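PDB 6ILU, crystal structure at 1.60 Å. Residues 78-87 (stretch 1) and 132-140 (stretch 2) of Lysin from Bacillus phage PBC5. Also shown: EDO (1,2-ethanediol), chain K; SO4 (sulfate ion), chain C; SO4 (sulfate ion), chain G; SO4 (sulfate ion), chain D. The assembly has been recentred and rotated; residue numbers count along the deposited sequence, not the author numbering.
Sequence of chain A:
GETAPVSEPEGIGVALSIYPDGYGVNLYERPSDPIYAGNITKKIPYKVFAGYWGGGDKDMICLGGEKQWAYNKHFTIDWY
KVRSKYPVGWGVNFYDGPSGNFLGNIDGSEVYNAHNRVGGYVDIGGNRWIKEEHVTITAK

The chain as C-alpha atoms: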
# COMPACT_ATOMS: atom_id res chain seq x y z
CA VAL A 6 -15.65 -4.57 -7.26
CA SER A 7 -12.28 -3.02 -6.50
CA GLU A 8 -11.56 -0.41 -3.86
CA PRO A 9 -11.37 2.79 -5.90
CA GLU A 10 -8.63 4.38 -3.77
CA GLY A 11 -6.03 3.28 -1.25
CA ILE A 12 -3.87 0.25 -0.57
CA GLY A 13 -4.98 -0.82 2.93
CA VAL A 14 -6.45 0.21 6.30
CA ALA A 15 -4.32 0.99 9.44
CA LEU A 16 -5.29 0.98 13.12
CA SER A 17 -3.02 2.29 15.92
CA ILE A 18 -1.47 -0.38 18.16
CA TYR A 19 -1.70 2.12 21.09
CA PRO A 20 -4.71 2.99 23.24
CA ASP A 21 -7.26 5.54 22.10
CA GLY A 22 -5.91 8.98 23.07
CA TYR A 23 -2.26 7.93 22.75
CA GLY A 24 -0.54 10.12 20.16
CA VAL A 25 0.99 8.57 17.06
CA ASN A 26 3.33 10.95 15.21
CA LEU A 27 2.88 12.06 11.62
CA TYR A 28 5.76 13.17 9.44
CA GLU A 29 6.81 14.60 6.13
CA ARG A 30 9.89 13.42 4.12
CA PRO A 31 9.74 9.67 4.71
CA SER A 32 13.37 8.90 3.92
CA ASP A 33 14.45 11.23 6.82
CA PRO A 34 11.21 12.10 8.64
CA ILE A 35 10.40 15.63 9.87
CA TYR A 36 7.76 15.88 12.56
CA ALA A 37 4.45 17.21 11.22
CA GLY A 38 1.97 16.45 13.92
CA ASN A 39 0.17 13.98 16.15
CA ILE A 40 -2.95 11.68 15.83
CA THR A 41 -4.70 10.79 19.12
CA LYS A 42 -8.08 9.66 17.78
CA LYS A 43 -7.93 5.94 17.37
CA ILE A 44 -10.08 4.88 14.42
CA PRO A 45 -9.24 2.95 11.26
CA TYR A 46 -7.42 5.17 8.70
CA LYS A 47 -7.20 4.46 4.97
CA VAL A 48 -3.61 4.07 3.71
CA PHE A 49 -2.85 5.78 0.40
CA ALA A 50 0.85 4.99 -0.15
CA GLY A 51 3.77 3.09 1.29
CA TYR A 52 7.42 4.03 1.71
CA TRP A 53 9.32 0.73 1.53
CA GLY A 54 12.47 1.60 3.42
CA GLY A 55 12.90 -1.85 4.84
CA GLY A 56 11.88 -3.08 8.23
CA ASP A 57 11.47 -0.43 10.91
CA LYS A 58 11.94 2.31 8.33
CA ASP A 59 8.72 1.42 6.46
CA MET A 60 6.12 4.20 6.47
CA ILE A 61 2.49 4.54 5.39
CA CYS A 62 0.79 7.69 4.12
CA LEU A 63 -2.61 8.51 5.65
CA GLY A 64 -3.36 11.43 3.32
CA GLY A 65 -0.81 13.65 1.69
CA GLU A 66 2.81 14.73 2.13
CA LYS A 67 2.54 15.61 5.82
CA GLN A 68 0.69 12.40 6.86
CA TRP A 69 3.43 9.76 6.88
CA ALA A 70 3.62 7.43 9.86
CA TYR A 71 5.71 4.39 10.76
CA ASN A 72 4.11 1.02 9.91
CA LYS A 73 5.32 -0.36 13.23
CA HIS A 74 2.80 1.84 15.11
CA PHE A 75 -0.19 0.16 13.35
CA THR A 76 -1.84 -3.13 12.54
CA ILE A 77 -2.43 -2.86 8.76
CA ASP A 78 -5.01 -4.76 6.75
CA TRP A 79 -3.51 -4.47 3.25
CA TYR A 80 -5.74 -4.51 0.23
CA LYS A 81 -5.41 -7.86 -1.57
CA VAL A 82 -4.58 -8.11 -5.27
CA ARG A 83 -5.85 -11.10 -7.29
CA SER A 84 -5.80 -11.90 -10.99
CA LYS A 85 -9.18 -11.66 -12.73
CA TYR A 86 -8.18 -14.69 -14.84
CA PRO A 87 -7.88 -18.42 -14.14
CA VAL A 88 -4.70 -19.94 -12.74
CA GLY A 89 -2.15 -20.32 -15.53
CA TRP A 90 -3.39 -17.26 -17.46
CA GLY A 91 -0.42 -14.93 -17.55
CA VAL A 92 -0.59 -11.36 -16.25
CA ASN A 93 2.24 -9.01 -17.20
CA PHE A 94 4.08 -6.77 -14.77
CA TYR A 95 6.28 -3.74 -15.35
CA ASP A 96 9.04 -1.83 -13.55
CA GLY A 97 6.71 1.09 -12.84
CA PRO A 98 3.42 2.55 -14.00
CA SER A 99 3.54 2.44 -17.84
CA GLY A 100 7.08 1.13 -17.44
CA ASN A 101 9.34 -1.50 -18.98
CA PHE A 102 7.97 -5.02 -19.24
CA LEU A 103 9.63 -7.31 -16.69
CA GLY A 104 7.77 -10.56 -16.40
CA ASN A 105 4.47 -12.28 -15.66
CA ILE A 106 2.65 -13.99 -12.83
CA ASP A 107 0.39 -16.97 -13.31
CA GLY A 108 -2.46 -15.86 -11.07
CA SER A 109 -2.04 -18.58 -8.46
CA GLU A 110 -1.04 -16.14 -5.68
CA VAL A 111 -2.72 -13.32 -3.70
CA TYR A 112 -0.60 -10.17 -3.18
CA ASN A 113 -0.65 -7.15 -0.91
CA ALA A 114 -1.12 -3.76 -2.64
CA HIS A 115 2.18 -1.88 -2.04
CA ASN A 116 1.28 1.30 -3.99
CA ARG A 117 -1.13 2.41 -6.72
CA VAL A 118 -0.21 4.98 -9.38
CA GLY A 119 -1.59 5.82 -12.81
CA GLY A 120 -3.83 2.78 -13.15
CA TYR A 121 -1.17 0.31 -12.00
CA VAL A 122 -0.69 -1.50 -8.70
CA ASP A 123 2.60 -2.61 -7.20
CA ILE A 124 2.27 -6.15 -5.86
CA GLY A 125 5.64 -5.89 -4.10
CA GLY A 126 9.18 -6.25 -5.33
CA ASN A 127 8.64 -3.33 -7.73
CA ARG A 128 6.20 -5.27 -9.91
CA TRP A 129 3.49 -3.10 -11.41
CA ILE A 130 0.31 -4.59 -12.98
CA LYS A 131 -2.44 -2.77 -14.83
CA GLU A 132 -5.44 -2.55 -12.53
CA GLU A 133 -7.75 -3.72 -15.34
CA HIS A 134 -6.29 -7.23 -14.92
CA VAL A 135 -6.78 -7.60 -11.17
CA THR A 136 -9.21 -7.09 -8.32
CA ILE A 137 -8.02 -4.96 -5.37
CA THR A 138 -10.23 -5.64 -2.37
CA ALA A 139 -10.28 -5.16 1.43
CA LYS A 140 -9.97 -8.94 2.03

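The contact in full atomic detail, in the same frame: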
# COMPACT_ATOMS: atom_id res chain seq x y z
N ASP A 78 -4.30 -3.80 7.57
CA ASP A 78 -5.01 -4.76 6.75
C ASP A 78 -4.80 -4.30 5.31
O ASP A 78 -5.47 -3.36 4.84
CB ASP A 78 -6.51 -4.83 7.11
CG ASP A 78 -6.77 -5.40 8.51
OD1 ASP A 78 -6.06 -6.35 8.95
OD2 ASP A 78 -7.74 -4.91 9.14
N TRP A 79 -3.83 -4.90 4.63
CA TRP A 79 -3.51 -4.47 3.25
C TRP A 79 -4.61 -4.91 2.31
O TRP A 79 -5.25 -5.97 2.50
CB TRP A 79 -2.17 -5.07 2.82
CG TRP A 79 -1.04 -4.62 3.65
CD1 TRP A 79 -0.43 -5.33 4.67
CD2 TRP A 79 -0.36 -3.36 3.59
NE1 TRP A 79 0.58 -4.60 5.23
CE2 TRP A 79 0.65 -3.38 4.58
CE3 TRP A 79 -0.52 -2.20 2.82
CZ2 TRP A 79 1.50 -2.31 4.81
CZ3 TRP A 79 0.35 -1.13 3.03
CH2 TRP A 79 1.34 -1.18 4.03
N TYR A 80 -4.88 -4.07 1.32
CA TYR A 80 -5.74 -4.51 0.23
C TYR A 80 -5.06 -5.68 -0.50
O TYR A 80 -3.84 -5.73 -0.63
CB TYR A 80 -6.02 -3.36 -0.72
CG TYR A 80 -6.94 -2.30 -0.15
CD1 TYR A 80 -7.59 -2.48 1.08
CD2 TYR A 80 -7.18 -1.12 -0.86
CE1 TYR A 80 -8.46 -1.52 1.57
CE2 TYR A 80 -8.02 -0.17 -0.38
CZ TYR A 80 -8.66 -0.36 0.83
OH TYR A 80 -9.50 0.62 1.31
N LYS A 81 -5.88 -6.63 -0.94
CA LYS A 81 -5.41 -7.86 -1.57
C LYS A 81 -5.64 -7.80 -3.08
O LYS A 81 -6.74 -7.43 -3.56
CB LYS A 81 -6.15 -9.09 -0.98
CG LYS A 81 -6.05 -9.12 0.53
CD LYS A 81 -4.66 -9.52 0.95
CE LYS A 81 -4.54 -9.49 2.48
NZ LYS A 81 -3.23 -10.01 2.91
N VAL A 82 -4.59 -8.19 -3.81
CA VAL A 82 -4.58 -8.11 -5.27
C VAL A 82 -4.67 -9.52 -5.84
O VAL A 82 -3.85 -10.37 -5.50
CB VAL A 82 -3.30 -7.39 -5.78
CG1 VAL A 82 -3.33 -7.21 -7.32
CG2 VAL A 82 -3.15 -5.97 -5.10
N ARG A 83 -5.67 -9.76 -6.69
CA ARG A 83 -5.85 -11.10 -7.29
C ARG A 83 -6.07 -10.97 -8.77
O ARG A 83 -6.78 -10.07 -9.19
CB ARG A 83 -7.02 -11.82 -6.66
CG ARG A 83 -6.80 -12.20 -5.20
CD ARG A 83 -8.12 -12.79 -4.67
NE ARG A 83 -8.05 -13.16 -3.26
CZ ARG A 83 -8.39 -12.35 -2.26
NH1 ARG A 83 -8.80 -11.10 -2.50
NH2 ARG A 83 -8.31 -12.78 -0.99
N SER A 84 -5.46 -11.85 -9.55
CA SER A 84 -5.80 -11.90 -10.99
C SER A 84 -7.31 -12.05 -11.23
O SER A 84 -8.02 -12.75 -10.47
CB SER A 84 -5.07 -13.08 -11.67
OG SER A 84 -5.45 -13.17 -13.04
N LYS A 85 -7.80 -11.43 -12.30
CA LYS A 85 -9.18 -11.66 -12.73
C LYS A 85 -9.31 -12.97 -13.51
O LYS A 85 -10.41 -13.41 -13.79
CB LYS A 85 -9.70 -10.51 -13.62
CG LYS A 85 -9.93 -9.19 -12.89
CD LYS A 85 -10.54 -8.16 -13.84
CE LYS A 85 -10.80 -6.83 -13.12
NZ LYS A 85 -11.27 -5.79 -14.12
N TYR A 86 -8.19 -13.59 -13.85
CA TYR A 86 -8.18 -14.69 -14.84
C TYR A 86 -7.84 -16.00 -14.15
O TYR A 86 -7.28 -15.98 -13.05
CB TYR A 86 -7.17 -14.37 -15.95
CG TYR A 86 -7.33 -12.98 -16.51
CD1 TYR A 86 -6.47 -11.97 -16.13
CD2 TYR A 86 -8.33 -12.69 -17.42
CE1 TYR A 86 -6.60 -10.70 -16.62
CE2 TYR A 86 -8.48 -11.40 -17.92
CZ TYR A 86 -7.61 -10.42 -17.51
OH TYR A 86 -7.74 -9.13 -17.96
N PRO A 87 -8.14 -17.14 -14.81
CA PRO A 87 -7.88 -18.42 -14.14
C PRO A 87 -6.39 -18.65 -13.88
O PRO A 87 -5.55 -18.02 -14.50
CB PRO A 87 -8.44 -19.46 -15.12
CG PRO A 87 -8.71 -18.77 -16.39
CD PRO A 87 -8.77 -17.28 -16.13
N GLU A 132 -4.34 -2.20 -13.43
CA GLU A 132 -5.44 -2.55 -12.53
C GLU A 132 -6.58 -3.25 -13.25
O GLU A 132 -7.37 -3.94 -12.60
CB GLU A 132 -5.98 -1.30 -11.81
CG GLU A 132 -4.91 -0.74 -10.83
CD GLU A 132 -5.41 0.33 -9.88
OE1 GLU A 132 -6.62 0.68 -9.90
OE2 GLU A 132 -4.55 0.83 -9.10
N GLU A 133 -6.68 -3.06 -14.58
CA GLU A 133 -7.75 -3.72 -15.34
C GLU A 133 -7.63 -5.25 -15.25
O GLU A 133 -8.62 -5.94 -15.51
CB GLU A 133 -7.75 -3.28 -16.81
CG GLU A 133 -6.59 -3.76 -17.59
CD GLU A 133 -6.46 -3.07 -18.93
OE1 GLU A 133 -6.69 -3.73 -19.95
OE2 GLU A 133 -6.12 -1.87 -18.95
N HIS A 134 -6.46 -5.77 -14.92
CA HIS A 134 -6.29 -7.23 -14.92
C HIS A 134 -6.49 -7.88 -13.55
O HIS A 134 -6.43 -9.11 -13.44
CB HIS A 134 -4.89 -7.59 -15.43
CG HIS A 134 -4.66 -7.21 -16.86
ND1 HIS A 134 -5.53 -7.56 -17.87
CD2 HIS A 134 -3.63 -6.56 -17.45
CE1 HIS A 134 -5.07 -7.10 -19.02
NE2 HIS A 134 -3.90 -6.52 -18.80
N VAL A 135 -6.70 -7.07 -12.53
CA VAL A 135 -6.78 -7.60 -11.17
C VAL A 135 -7.95 -7.02 -10.40
O VAL A 135 -8.48 -5.98 -10.76
CB VAL A 135 -5.48 -7.29 -10.37
CG1 VAL A 135 -4.29 -8.09 -10.95
CG2 VAL A 135 -5.22 -5.76 -10.33
N THR A 136 -8.36 -7.70 -9.33
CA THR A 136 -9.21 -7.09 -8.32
C THR A 136 -8.33 -6.63 -7.16
O THR A 136 -7.31 -7.27 -6.84
CB THR A 136 -10.28 -8.05 -7.80
OG1 THR A 136 -9.69 -9.29 -7.36
CG2 THR A 136 -11.33 -8.39 -8.94
N ILE A 137 -8.73 -5.52 -6.53
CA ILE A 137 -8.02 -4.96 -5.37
C ILE A 137 -9.09 -4.77 -4.33
O ILE A 137 -9.97 -3.94 -4.52
CB ILE A 137 -7.35 -3.62 -5.68
CG1 ILE A 137 -6.34 -3.75 -6.82
CG2 ILE A 137 -6.71 -2.97 -4.37
CD1 ILE A 137 -5.75 -2.40 -7.32
N THR A 138 -9.08 -5.61 -3.29
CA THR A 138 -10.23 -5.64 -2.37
C THR A 138 -9.77 -5.63 -0.91
O THR A 138 -8.61 -5.88 -0.64
CB THR A 138 -11.11 -6.89 -2.61
OG1 THR A 138 -10.31 -8.06 -2.50
CG2 THR A 138 -11.78 -6.87 -4.02
N ALA A 139 -10.68 -5.34 0.02
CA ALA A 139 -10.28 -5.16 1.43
C ALA A 139 -9.80 -6.47 2.06
O ALA A 139 -8.97 -6.47 2.97
CB ALA A 139 -11.44 -4.57 2.25
N LYS A 140 -10.33 -7.59 1.56
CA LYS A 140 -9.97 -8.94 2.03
C LYS A 140 -9.66 -9.89 0.87
O LYS A 140 -9.85 -9.54 -0.30
CB LYS A 140 -11.10 -9.56 2.86
CG LYS A 140 -11.47 -8.84 4.13
CD LYS A 140 -12.60 -9.57 4.86
CE LYS A 140 -12.96 -8.88 6.18
NZ LYS A 140 -14.06 -9.56 6.94
OXT LYS A 140 -9.25 -11.06 1.06
C1 EDO K . -8.53 -16.48 -1.73
O1 EDO K . -8.37 -16.21 -3.14
C2 EDO K . -7.17 -16.61 -1.08
O2 EDO K . -7.02 -15.52 -0.16
S SO4 C . -0.80 -5.74 -20.51
O1 SO4 C . -0.00 -4.74 -21.19
O2 SO4 C . -0.54 -5.81 -19.08
O3 SO4 C . -2.20 -5.34 -20.78
O4 SO4 C . -0.51 -7.03 -21.10
S SO4 G . -13.42 -4.44 -10.53
O1 SO4 G . -12.14 -4.90 -9.99
O2 SO4 G . -13.77 -3.11 -10.01
O3 SO4 G . -14.45 -5.41 -10.16
O4 SO4 G . -13.32 -4.38 -11.99
S SO4 D . -0.32 -9.71 5.78
O1 SO4 D . 0.04 -8.44 6.41
O2 SO4 D . 0.09 -10.81 6.64
O3 SO4 D . 0.32 -9.84 4.48
O4 SO4 D . -1.77 -9.80 5.59
O HOH W 1 -8.18 -3.94 4.06
O HOH W 2 -6.67 -7.11 4.32
O HOH W 3 -8.83 -9.13 -4.70
O HOH W 4 -10.01 -11.58 -8.81
O HOH W 5 -10.32 -3.75 -12.26

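The apolar centre of the contact is built by Val-82, Ile-137, Val-135 and Tyr-80. Val-82 and Ile-137 form a non-hydrogen-bonded antiparallel pair, their CA atoms 4.7 Å apart, and both side chains project from the same face of the two-stranded ladder. Val-82, in the t rotamer, places CG1 3.7 Å from CB of Val-135 and CG2 4.3 Å from CG1 of Ile-137, so it packs against two residues of the opposing strand. Ile-137 is also covered by Tyr-80, whose CB lies 3.7 Å from Ile-137 CG2. The tyrosine ring continues along the chain to Ala-139, with Tyr-80 CE1 4.3 Å from Ala-139 CB.

The backbones of strands 81-84 and 135-138 run antiparallel, at 159° between their directions, and hold this packing in register. Lys-81 N donates to Thr-138 O at 2.8 Å, and Thr-138 N returns a bond to Lys-81 O at 3.0 Å. The next hydrogen-bonded pair repeats the pattern: Arg-83 N to Thr-136 O is 3.0 Å, and Thr-136 N to Arg-83 O is 2.9 Å. Between these rings the strands come close enough for CA-H...O contacts, including Val-82 CA to Thr-136 O and Ile-137 CA to Lys-81 O, each 3.3 Å.

Lys-81, Arg-83, Thr-136 and Thr-138 point to the other face, which is polar. There a water accepts from Arg-83 NH1 (3.0 Å) and donates to Lys-81 O (2.9 Å) and Thr-138 OG1 (2.9 Å); it also bonds Thr-136 OG1 at 2.8 Å, thereby linking both strands. The extended Arg-83 side chain reaches the C-terminal carboxylate of Lys-140 with two nitrogens: NH1 donates to Lys-140 O at 2.9 Å, while NH2 forms a salt bridge with Lys-140 OXT at 2.8 Å. Thr-138 OG1 donates to the same Lys-140 O at 2.7 Å, giving the carboxylate a further anchor within its own stretch.

Beyond Ser-84 and Val-135, whose side chains diverge, the contact continues through loop and 3-10 residues. Lys-85 N donates to His-134 O at 2.9 Å, and the lysine side chain carries NZ to Glu-133 O at 3.0 Å. At the far edge, Tyr-86 OH and His-134 ND1 share a hydrogen bond of 2.7 Å. Their rings meet rim to rim, with centroids 5.6 Å apart and planes at 54°. On its other nitrogen, His-134 NE2 donates to O3 of a sulfate ion at 2.9 Å.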